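Local coordinates for protein prephenate dehydratase:Amino acid-binding ACT (Brucella abortus, PDB 6VH5) that probably converts prephenate to phenylpyruvate in phenylalanine biosynthesis, and binds phenylalanine through its ACT domain, at residues Asp94-Gly99 against Lys201-Ala206; Ile215-Val220 against Leu291-Gly296; Asn243-Glu248 against Asp264-Pro269. All coordinates share one frame; numbering follows the deposited sequence.

Contact 1 (Asp94-Gly99 against Lys201-Ala206)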
loop_
_atom_site.group_PDB
_atom_site.type_symbol
_atom_site.label_atom_id
_atom_site.label_comp_id
_atom_site.label_asym_id
_atom_site.label_seq_id
_atom_site.Cartn_x
_atom_site.Cartn_y
_atom_site.Cartn_z
ATOM N N ASP A 94 -7.024 -19.139 2.191
ATOM C CA ASP A 94 -6.960 -20.251 1.251
ATOM C C ASP A 94 -7.749 -19.897 -0.002
ATOM O O ASP A 94 -8.792 -20.471 -0.312
ATOM C CB ASP A 94 -7.449 -21.543 1.882
ATOM C CG ASP A 94 -7.380 -22.697 0.910
ATOM O OD1 ASP A 94 -6.252 -23.057 0.499
ATOM O OD2 ASP A 94 -8.450 -23.207 0.520
ATOM N N MET A 95 -7.264 -18.871 -0.686
ATOM C CA MET A 95 -7.990 -18.299 -1.801
ATOM C C MET A 95 -7.083 -18.206 -3.010
ATOM O O MET A 95 -5.857 -18.332 -2.917
ATOM C CB MET A 95 -8.593 -16.943 -1.458
ATOM C CG MET A 95 -9.794 -17.105 -0.558
ATOM S SD MET A 95 -10.650 -15.574 -0.265
ATOM C CE MET A 95 -10.440 -15.412 1.507
ATOM N N HIS A 96 -7.726 -18.027 -4.155
ATOM C CA HIS A 96 -7.052 -18.096 -5.434
ATOM C C HIS A 96 -7.443 -16.905 -6.290
ATOM O O HIS A 96 -8.526 -16.331 -6.146
ATOM C CB HIS A 96 -7.424 -19.398 -6.143
ATOM C CG HIS A 96 -7.131 -20.623 -5.331
ATOM N ND1 HIS A 96 -6.046 -21.441 -5.573
ATOM C CD2 HIS A 96 -7.789 -21.171 -4.281
ATOM C CE1 HIS A 96 -6.047 -22.436 -4.701
ATOM N NE2 HIS A 96 -7.097 -22.300 -3.911
ATOM N N ILE A 97 -6.543 -16.538 -7.186
ATOM C CA ILE A 97 -6.810 -15.511 -8.176
ATOM C C ILE A 97 -7.389 -16.195 -9.406
ATOM O O ILE A 97 -6.768 -17.097 -9.972
ATOM C CB ILE A 97 -5.527 -14.746 -8.512
ATOM C CG1 ILE A 97 -4.883 -14.268 -7.209
ATOM C CG2 ILE A 97 -5.843 -13.584 -9.440
ATOM C CD1 ILE A 97 -3.504 -13.695 -7.378
ATOM N N VAL A 98 -8.583 -15.782 -9.814
ATOM C CA VAL A 98 -9.256 -16.351 -10.970
ATOM C C VAL A 98 -9.522 -15.304 -12.041
ATOM O O VAL A 98 -10.279 -15.557 -12.978
ATOM C CB VAL A 98 -10.560 -17.061 -10.559
ATOM C CG1 VAL A 98 -10.247 -18.294 -9.705
ATOM C CG2 VAL A 98 -11.436 -16.111 -9.797
ATOM N N GLY A 99 -8.897 -14.135 -11.923
ATOM C CA GLY A 99 -9.063 -13.067 -12.877
ATOM C C GLY A 99 -8.391 -11.783 -12.434
ATOM O O GLY A 99 -8.019 -11.626 -11.263
ATOM N N LYS A 201 -12.629 -18.753 -3.268
ATOM C CA LYS A 201 -12.319 -19.707 -2.211
ATOM C C LYS A 201 -11.868 -21.041 -2.782
ATOM O O LYS A 201 -11.102 -21.765 -2.135
ATOM C CB LYS A 201 -13.550 -19.893 -1.314
ATOM C CG LYS A 201 -13.442 -20.979 -0.228
ATOM C CD LYS A 201 -14.827 -21.325 0.335
ATOM C CE LYS A 201 -14.765 -22.091 1.656
ATOM N NZ LYS A 201 -14.452 -21.197 2.805
ATOM N N ASN A 202 -12.303 -21.351 -3.998
ATOM C CA ASN A 202 -12.038 -22.618 -4.656
ATOM C C ASN A 202 -11.114 -22.405 -5.843
ATOM O O ASN A 202 -11.229 -21.407 -6.561
ATOM C CB ASN A 202 -13.334 -23.279 -5.104
ATOM C CG ASN A 202 -14.183 -23.708 -3.930
ATOM O OD1 ASN A 202 -15.280 -23.191 -3.735
ATOM N ND2 ASN A 202 -13.665 -24.629 -3.120
ATOM N N LYS A 203 -10.222 -23.367 -6.048
ATOM C CA LYS A 203 -9.180 -23.256 -7.047
ATOM C C LYS A 203 -9.728 -23.580 -8.428
ATOM O O LYS A 203 -10.537 -24.496 -8.598
ATOM C CB LYS A 203 -8.033 -24.208 -6.689
ATOM C CG LYS A 203 -7.115 -24.651 -7.839
ATOM C CD LYS A 203 -6.204 -25.800 -7.363
ATOM C CE LYS A 203 -5.112 -26.144 -8.378
ATOM N NZ LYS A 203 -3.989 -26.903 -7.763
ATOM N N GLN A 204 -9.337 -22.766 -9.403
ATOM C CA GLN A 204 -9.733 -22.977 -10.789
ATOM C C GLN A 204 -8.639 -22.376 -11.646
ATOM O O GLN A 204 -8.350 -21.183 -11.527
ATOM C CB GLN A 204 -11.083 -22.321 -11.105
ATOM C CG GLN A 204 -11.398 -22.214 -12.602
ATOM C CD GLN A 204 -11.072 -20.836 -13.196
ATOM O OE1 GLN A 204 -11.193 -19.810 -12.524
ATOM N NE2 GLN A 204 -10.663 -20.816 -14.460
ATOM N N TRP A 205 -8.049 -23.190 -12.504
ATOM C CA TRP A 205 -7.018 -22.739 -13.416
ATOM C C TRP A 205 -7.618 -22.529 -14.797
ATOM O O TRP A 205 -8.413 -23.348 -15.265
ATOM C CB TRP A 205 -5.883 -23.759 -13.466
ATOM C CG TRP A 205 -4.986 -23.725 -12.256
ATOM C CD1 TRP A 205 -5.168 -22.987 -11.118
ATOM C CD2 TRP A 205 -3.738 -24.416 -12.094
ATOM N NE1 TRP A 205 -4.117 -23.192 -10.251
ATOM C CE2 TRP A 205 -3.228 -24.066 -10.824
ATOM C CE3 TRP A 205 -3.002 -25.297 -12.898
ATOM C CZ2 TRP A 205 -2.018 -24.561 -10.345
ATOM C CZ3 TRP A 205 -1.798 -25.795 -12.419
ATOM C CH2 TRP A 205 -1.319 -25.426 -11.153
ATOM N N ALA A 206 -7.187 -21.463 -15.470
ATOM C CA ALA A 206 -7.546 -21.286 -16.866
ATOM C C ALA A 206 -6.893 -22.387 -17.687
ATOM O O ALA A 206 -5.850 -22.931 -17.312
ATOM C CB ALA A 206 -7.111 -19.910 -17.366
HETATM O O HOH W 1 -3.685 -21.749 -7.421
#

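Contact 2 (Ile215-Val220 against Leu291-Gly296)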
loop_
_atom_site.group_PDB
_atom_site.type_symbol
_atom_site.label_atom_id
_atom_site.label_comp_id
_atom_site.label_asym_id
_atom_site.label_seq_id
_atom_site.Cartn_x
_atom_site.Cartn_y
_atom_site.Cartn_z
ATOM N N ILE A 215 -2.222 -15.627 -20.441
ATOM C CA ILE A 215 -2.395 -16.346 -19.188
ATOM C C ILE A 215 -1.386 -15.808 -18.181
ATOM O O ILE A 215 -0.220 -15.574 -18.520
ATOM C CB ILE A 215 -2.205 -17.863 -19.381
ATOM C CG1 ILE A 215 -3.136 -18.386 -20.478
ATOM C CG2 ILE A 215 -2.423 -18.601 -18.072
ATOM C CD1 ILE A 215 -4.579 -18.442 -20.074
ATOM N N VAL A 216 -1.829 -15.617 -16.941
ATOM C CA VAL A 216 -0.965 -15.137 -15.868
ATOM C C VAL A 216 -0.913 -16.196 -14.780
ATOM O O VAL A 216 -1.939 -16.777 -14.416
ATOM C CB VAL A 216 -1.449 -13.796 -15.286
ATOM C CG1 VAL A 216 -0.524 -13.346 -14.160
ATOM C CG2 VAL A 216 -1.541 -12.749 -16.389
ATOM N N THR A 217 0.285 -16.457 -14.275
ATOM C CA THR A 217 0.468 -17.310 -13.114
ATOM C C THR A 217 1.098 -16.471 -12.017
ATOM O O THR A 217 2.112 -15.805 -12.244
ATOM C CB THR A 217 1.328 -18.545 -13.432
ATOM O OG1 THR A 217 0.590 -19.422 -14.292
ATOM C CG2 THR A 217 1.672 -19.304 -12.151
ATOM N N THR A 218 0.468 -16.468 -10.851
ATOM C CA THR A 218 0.950 -15.720 -9.703
ATOM C C THR A 218 1.381 -16.718 -8.645
ATOM O O THR A 218 0.670 -17.693 -8.390
ATOM C CB THR A 218 -0.130 -14.776 -9.153
ATOM O OG1 THR A 218 -0.418 -13.743 -10.108
ATOM C CG2 THR A 218 0.331 -14.137 -7.848
ATOM N N PHE A 219 2.556 -16.495 -8.063
ATOM C CA PHE A 219 3.076 -17.409 -7.063
ATOM C C PHE A 219 3.957 -16.654 -6.080
ATOM O O PHE A 219 4.418 -15.543 -6.350
ATOM C CB PHE A 219 3.866 -18.558 -7.713
ATOM C CG PHE A 219 5.046 -18.101 -8.545
ATOM C CD1 PHE A 219 6.315 -18.026 -7.995
ATOM C CD2 PHE A 219 4.881 -17.764 -9.878
ATOM C CE1 PHE A 219 7.403 -17.621 -8.767
ATOM C CE2 PHE A 219 5.952 -17.350 -10.646
ATOM C CZ PHE A 219 7.220 -17.279 -10.089
ATOM N N VAL A 220 4.192 -17.289 -4.934
ATOM C CA VAL A 220 5.145 -16.813 -3.941
ATOM C C VAL A 220 6.212 -17.886 -3.769
ATOM O O VAL A 220 5.974 -19.072 -4.005
ATOM C CB VAL A 220 4.487 -16.474 -2.586
ATOM C CG1 VAL A 220 3.604 -15.254 -2.722
ATOM C CG2 VAL A 220 3.676 -17.670 -2.049
ATOM N N LEU A 291 -0.484 -19.241 -6.484
ATOM C CA LEU A 291 -1.686 -18.615 -5.953
ATOM C C LEU A 291 -2.779 -18.422 -6.994
ATOM O O LEU A 291 -3.938 -18.178 -6.616
ATOM C CB LEU A 291 -1.335 -17.273 -5.316
ATOM C CG LEU A 291 -0.404 -17.373 -4.110
ATOM C CD1 LEU A 291 -0.105 -15.984 -3.551
ATOM C CD2 LEU A 291 -1.061 -18.258 -3.050
ATOM N N GLY A 292 -2.465 -18.584 -8.277
ATOM C CA GLY A 292 -3.489 -18.486 -9.296
ATOM C C GLY A 292 -2.994 -18.611 -10.720
ATOM O O GLY A 292 -1.830 -18.309 -11.025
ATOM N N VAL A 293 -3.881 -19.079 -11.599
ATOM C CA VAL A 293 -3.601 -19.252 -13.026
ATOM C C VAL A 293 -4.829 -18.743 -13.770
ATOM O O VAL A 293 -5.885 -19.392 -13.741
ATOM C CB VAL A 293 -3.324 -20.712 -13.401
ATOM C CG1 VAL A 293 -3.058 -20.818 -14.893
ATOM C CG2 VAL A 293 -2.183 -21.277 -12.571
ATOM N N TYR A 294 -4.711 -17.574 -14.407
ATOM C CA TYR A 294 -5.895 -16.851 -14.850
ATOM C C TYR A 294 -5.640 -16.116 -16.163
ATOM O O TYR A 294 -4.498 -15.817 -16.531
ATOM C CB TYR A 294 -6.367 -15.877 -13.762
ATOM C CG TYR A 294 -5.293 -14.981 -13.160
ATOM C CD1 TYR A 294 -5.209 -13.636 -13.507
ATOM C CD2 TYR A 294 -4.393 -15.465 -12.220
ATOM C CE1 TYR A 294 -4.253 -12.804 -12.948
ATOM C CE2 TYR A 294 -3.418 -14.640 -11.664
ATOM C CZ TYR A 294 -3.358 -13.310 -12.027
ATOM O OH TYR A 294 -2.405 -12.480 -11.471
ATOM N N LYS A 295 -6.740 -15.796 -16.850
ATOM C CA LYS A 295 -6.663 -15.048 -18.096
ATOM C C LYS A 295 -6.107 -13.654 -17.842
ATOM O O LYS A 295 -6.423 -13.018 -16.833
ATOM C CB LYS A 295 -8.043 -14.930 -18.748
ATOM C CG LYS A 295 -8.650 -16.242 -19.205
ATOM C CD LYS A 295 -10.055 -16.024 -19.757
ATOM C CE LYS A 295 -10.693 -17.328 -20.215
ATOM N NZ LYS A 295 -12.060 -17.115 -20.778
ATOM N N GLY A 296 -5.282 -13.176 -18.772
ATOM C CA GLY A 296 -4.667 -11.869 -18.665
ATOM C C GLY A 296 -5.418 -10.816 -19.460
ATOM O O GLY A 296 -5.998 -11.097 -20.507
#

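Contact 3 (Asn243-Glu248 against Asp264-Pro269). With PHE (phenylalanine), chain E.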
loop_
_atom_site.group_PDB
_atom_site.type_symbol
_atom_site.label_atom_id
_atom_site.label_comp_id
_atom_site.label_asym_id
_atom_site.label_seq_id
_atom_site.Cartn_x
_atom_site.Cartn_y
_atom_site.Cartn_z
ATOM N N ASN A 243 8.363 -14.178 -19.459
ATOM C CA ASN A 243 8.336 -12.780 -19.041
ATOM C C ASN A 243 7.687 -12.671 -17.672
ATOM O O ASN A 243 6.593 -13.198 -17.449
ATOM C CB ASN A 243 7.580 -11.918 -20.053
ATOM C CG ASN A 243 7.901 -10.407 -19.919
ATOM O OD1 ASN A 243 9.033 -10.004 -19.631
ATOM N ND2 ASN A 243 6.876 -9.575 -20.104
ATOM N N MET A 244 8.380 -12.015 -16.748
ATOM C CA MET A 244 7.858 -11.715 -15.422
ATOM C C MET A 244 7.407 -10.255 -15.391
ATOM O O MET A 244 8.156 -9.367 -15.817
ATOM C CB MET A 244 8.931 -11.983 -14.367
ATOM C CG MET A 244 8.483 -11.812 -12.937
ATOM S SD MET A 244 9.747 -12.348 -11.777
ATOM C CE MET A 244 9.716 -14.132 -12.036
ATOM N N THR A 245 6.178 -10.006 -14.921
ATOM C CA THR A 245 5.623 -8.662 -14.965
ATOM C C THR A 245 5.364 -8.069 -13.590
ATOM O O THR A 245 4.987 -6.894 -13.504
ATOM C CB THR A 245 4.320 -8.636 -15.775
ATOM O OG1 THR A 245 3.315 -9.403 -15.105
ATOM C CG2 THR A 245 4.530 -9.201 -17.159
ATOM N N LYS A 246 5.556 -8.831 -12.515
ATOM C CA LYS A 246 5.425 -8.269 -11.180
ATOM C C LYS A 246 6.354 -9.024 -10.245
ATOM O O LYS A 246 6.485 -10.251 -10.345
ATOM C CB LYS A 246 3.969 -8.346 -10.699
ATOM C CG LYS A 246 3.684 -7.604 -9.402
ATOM C CD LYS A 246 2.230 -7.770 -9.010
ATOM C CE LYS A 246 1.940 -7.158 -7.647
ATOM N NZ LYS A 246 2.113 -5.688 -7.686
ATOM N N LEU A 247 6.998 -8.291 -9.340
ATOM C CA LEU A 247 7.906 -8.935 -8.388
ATOM C C LEU A 247 8.081 -8.015 -7.193
ATOM O O LEU A 247 8.439 -6.842 -7.356
ATOM C CB LEU A 247 9.257 -9.259 -9.046
ATOM C CG LEU A 247 10.256 -10.077 -8.220
ATOM C CD1 LEU A 247 9.614 -11.393 -7.753
ATOM C CD2 LEU A 247 11.548 -10.362 -9.024
ATOM N N GLU A 248 7.754 -8.516 -6.012
ATOM C CA GLU A 248 7.806 -7.733 -4.786
ATOM C C GLU A 248 8.512 -8.509 -3.690
ATOM O O GLU A 248 8.139 -9.647 -3.391
ATOM C CB GLU A 248 6.409 -7.371 -4.331
ATOM C CG GLU A 248 5.843 -6.114 -4.922
ATOM C CD GLU A 248 4.602 -5.727 -4.172
ATOM O OE1 GLU A 248 4.240 -6.519 -3.278
ATOM O OE2 GLU A 248 4.039 -4.639 -4.426
ATOM N N ASP A 264 4.251 -12.414 -10.601
ATOM C CA ASP A 264 3.388 -12.763 -11.722
ATOM C C ASP A 264 4.286 -13.057 -12.920
ATOM O O ASP A 264 5.226 -12.299 -13.185
ATOM C CB ASP A 264 2.434 -11.616 -12.103
ATOM C CG ASP A 264 1.456 -11.213 -10.986
ATOM O OD1 ASP A 264 1.396 -11.848 -9.907
ATOM O OD2 ASP A 264 0.727 -10.223 -11.220
ATOM N N ILE A 265 4.007 -14.146 -13.642
ATOM C CA ILE A 265 4.639 -14.407 -14.932
ATOM C C ILE A 265 3.526 -14.575 -15.962
ATOM O O ILE A 265 2.373 -14.884 -15.636
ATOM C CB ILE A 265 5.570 -15.652 -14.945
ATOM C CG1 ILE A 265 4.786 -16.903 -14.577
ATOM C CG2 ILE A 265 6.775 -15.495 -14.008
ATOM C CD1 ILE A 265 5.616 -18.136 -14.544
ATOM N N GLU A 266 3.883 -14.347 -17.218
ATOM C CA GLU A 266 2.995 -14.581 -18.354
ATOM C C GLU A 266 3.300 -15.977 -18.883
ATOM O O GLU A 266 4.326 -16.205 -19.526
ATOM C CB GLU A 266 3.182 -13.489 -19.402
ATOM C CG GLU A 266 2.810 -12.110 -18.844
ATOM C CD GLU A 266 2.985 -10.958 -19.822
ATOM O OE1 GLU A 266 3.924 -10.979 -20.654
ATOM O OE2 GLU A 266 2.159 -10.022 -19.753
ATOM N N GLY A 267 2.434 -16.917 -18.561
ATOM C CA GLY A 267 2.610 -18.308 -18.905
ATOM C C GLY A 267 1.701 -19.180 -18.071
ATOM O O GLY A 267 1.157 -18.766 -17.043
ATOM N N HIS A 268 1.510 -20.404 -18.553
ATOM C CA HIS A 268 0.725 -21.462 -17.949
ATOM C C HIS A 268 1.639 -22.575 -17.443
ATOM O O HIS A 268 2.610 -22.924 -18.122
ATOM C CB HIS A 268 -0.268 -22.031 -18.967
ATOM C CG HIS A 268 -1.294 -22.935 -18.366
ATOM N ND1 HIS A 268 -1.002 -24.209 -17.933
ATOM C CD2 HIS A 268 -2.609 -22.738 -18.105
ATOM C CE1 HIS A 268 -2.097 -24.765 -17.445
ATOM N NE2 HIS A 268 -3.085 -23.894 -17.543
ATOM N N PRO A 269 1.370 -23.139 -16.261
ATOM C CA PRO A 269 2.297 -24.137 -15.686
ATOM C C PRO A 269 2.498 -25.391 -16.530
ATOM O O PRO A 269 3.485 -26.110 -16.316
ATOM C CB PRO A 269 1.646 -24.481 -14.337
ATOM C CG PRO A 269 0.823 -23.287 -14.003
ATOM C CD PRO A 269 0.295 -22.782 -15.319
HETATM N N PHE E . 9.643 -8.399 -17.619
HETATM C CA PHE E . 11.052 -8.148 -17.330
HETATM C C PHE E . 11.751 -9.446 -16.980
HETATM O O PHE E . 11.085 -10.483 -16.889
HETATM C CB PHE E . 11.234 -7.145 -16.191
HETATM C CG PHE E . 10.376 -7.424 -14.973
HETATM C CD1 PHE E . 9.271 -6.634 -14.700
HETATM C CD2 PHE E . 10.686 -8.457 -14.099
HETATM C CE1 PHE E . 8.483 -6.877 -13.579
HETATM C CE2 PHE E . 9.911 -8.706 -12.987
HETATM C CZ PHE E . 8.806 -7.919 -12.723
HETATM O OXT PHE E . 12.967 -9.449 -16.771
HETATM O O HOH W 2 6.321 -14.984 -21.252
HETATM O O HOH W 3 1.462 -8.458 -13.481
#

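Contact 1 (Asp94-Gly99 against Lys201-Ala206)
His96 lays one face of its imidazole on the start of the Lys203 side chain. CB of Lys203 stands 3.5 Å from the centroid of the His96 ring, 17° off the normal, a CH-pi contact. It sits toward the rim, and CE1 of His96 is its nearest ring atom, at 3.3 Å from Lys203 CB. The ring edge is also engaged: water 1 lies in the ring plane, 3.0 Å from His96 ND1. The same water accepts a hydrogen bond from Trp205 NE1 at 3.2 Å, so one water ties the two rings together. Lys203 runs on extended, and its CE rests over a face of the Trp205 indole. Two residues on, Val98 turns CG1 to the amide oxygen of Gln204, 3.3 Å from CG1 to OE1. The bend of Gln204 at chi2 (-98°) carries that oxygen across the valine. No direct hydrogen bond joins the two segments. At their start, Met95 CG packs 4.0 Å from Lys201 CA, and the Met95 side chain also touches Phe60 and Val63 of helix 56-64. Lys201 leads its amine away to a salt bridge with Glu64. Backbone bonds from His96 to Ser200 and from Val98 to Val198 hold strand 96-104 beside strand 193-200. Here the chain leaving strand 193-200 toward the ACT domain packs along 96-104, an outermost strand of the prephenate dehydratase domain's mixed sheet.

Contact 2 (Ile215-Val220 against Leu291-Gly296)
Tyr294 reaches across to strand 215-220 and folds its ring over Val216. Its chi1 of 49° sets CG between the backbone N and the carbonyl carbon, which keeps the ring close to the neighbouring strand. From CB the ring starts above the Val216 carbonyl, with CD2 of Tyr294 3.5 Å from Val216 O. Further out, CE1 and CZ meet the valine side chain. Val216 CB lies 4.0 Å from the ring centroid of Tyr294, over the face, as a CH-pi contact, and Val216 CG1 comes to 3.5 Å from Tyr294 CZ. At the tip, Tyr294 OH donates a 2.7 Å hydrogen bond to Thr218 OG1, which lies in the ring plane. Thr218 OG1 is also hydrogen-bonded to Asp264 OD1, so the hydroxyl links the tyrosine to the next strand. Val216 and Tyr294 belong to inner strand 215-224 and strand 286-295, outermost in the four-stranded antiparallel ACT sheet. The two form a hydrogen-bonded pair: Val216 N reaches Tyr294 O at 2.7 Å, and Tyr294 N returns the bond to Val216 O. Toward Leu291 the regular pairing gives way to a classic beta bulge. Thr218 O accepts from both Leu291 N (2.7 Å) and Gly292 N (3.3 Å), which approach from the same face of its carbonyl plane. On the face that carries Ile215 and Val293, Ile215 CG2 lies 3.9 Å from Val293 CG1.

Contact 3 (Asn243-Glu248 against Asp264-Pro269)
Strands 243-248 and 264-266 run antiparallel at 155°, and a classic beta bulge sets Thr245 and Lys246 together opposite Asp264. They are the two arms of an ACT-domain hairpin, whose first arm helps form the phenylalanine pocket. Thr245 N bonds to Asp264 O, and Asp264 N returns a bond to Lys246 O at 3.1 Å from above the carbonyl plane. Asn243 and Glu266 lie side by side, their amide and carboxylate planes 61° apart. A weak bond joins Asn243 ND2 to Glu266 OE1 at 3.3 Å. The other carboxylate oxygen of Glu266 pairs with Arg300. Lys246 lies alongside Asp264, but its amine goes to Glu76, while Asp264 pairs through OD2 with Arg195 and through OD1 with Thr218 OG1. Water 3 bridges Thr245 OG1 and Asp264 OD2. Away from these polar groups, Met244 CE packs 3.8 Å from Ile265 CG2. Asn225 OD1 and Leu230 N of the second subunit complete the grip on the bound phenylalanine. Its ring runs along Met244, Thr245 and Lys246, with CE2 3.4 Å from Met244 CG. Its amine donates to Asn243 OD1 at 2.6 Å and to Met244 O, and Met244 N donates a hydrogen bond to the ligand O at 3.1 Å.

Contacts 2 and 3 belong to one ACT sheet, their centres 7 Å apart, and contact 3 is nested within the chain loop closed by contact 2. Probable hydrogen bonds join them, Thr217 O to Ile265 N at 2.9 Å and Thr218 OG1 to Asp264 OD1 at 2.6 Å. Contact 1 lies 9 Å from contact 2 between centres. Ile97 N to Leu291 O (3.1 Å) probably bonds strand 96-104 to strand 286-295; Ala206 N to Val293 O (3.0 Å) ties the linking loop to that same strand. Contacts 1 and 3, centres 16 Å apart, probably bond through Ala206 O and His268 NE2 (2.9 Å). The bound phenylalanine touches contact 3. Thr194, predicted essential for activity, is about 11 Å from Lys246, side chain to side chain.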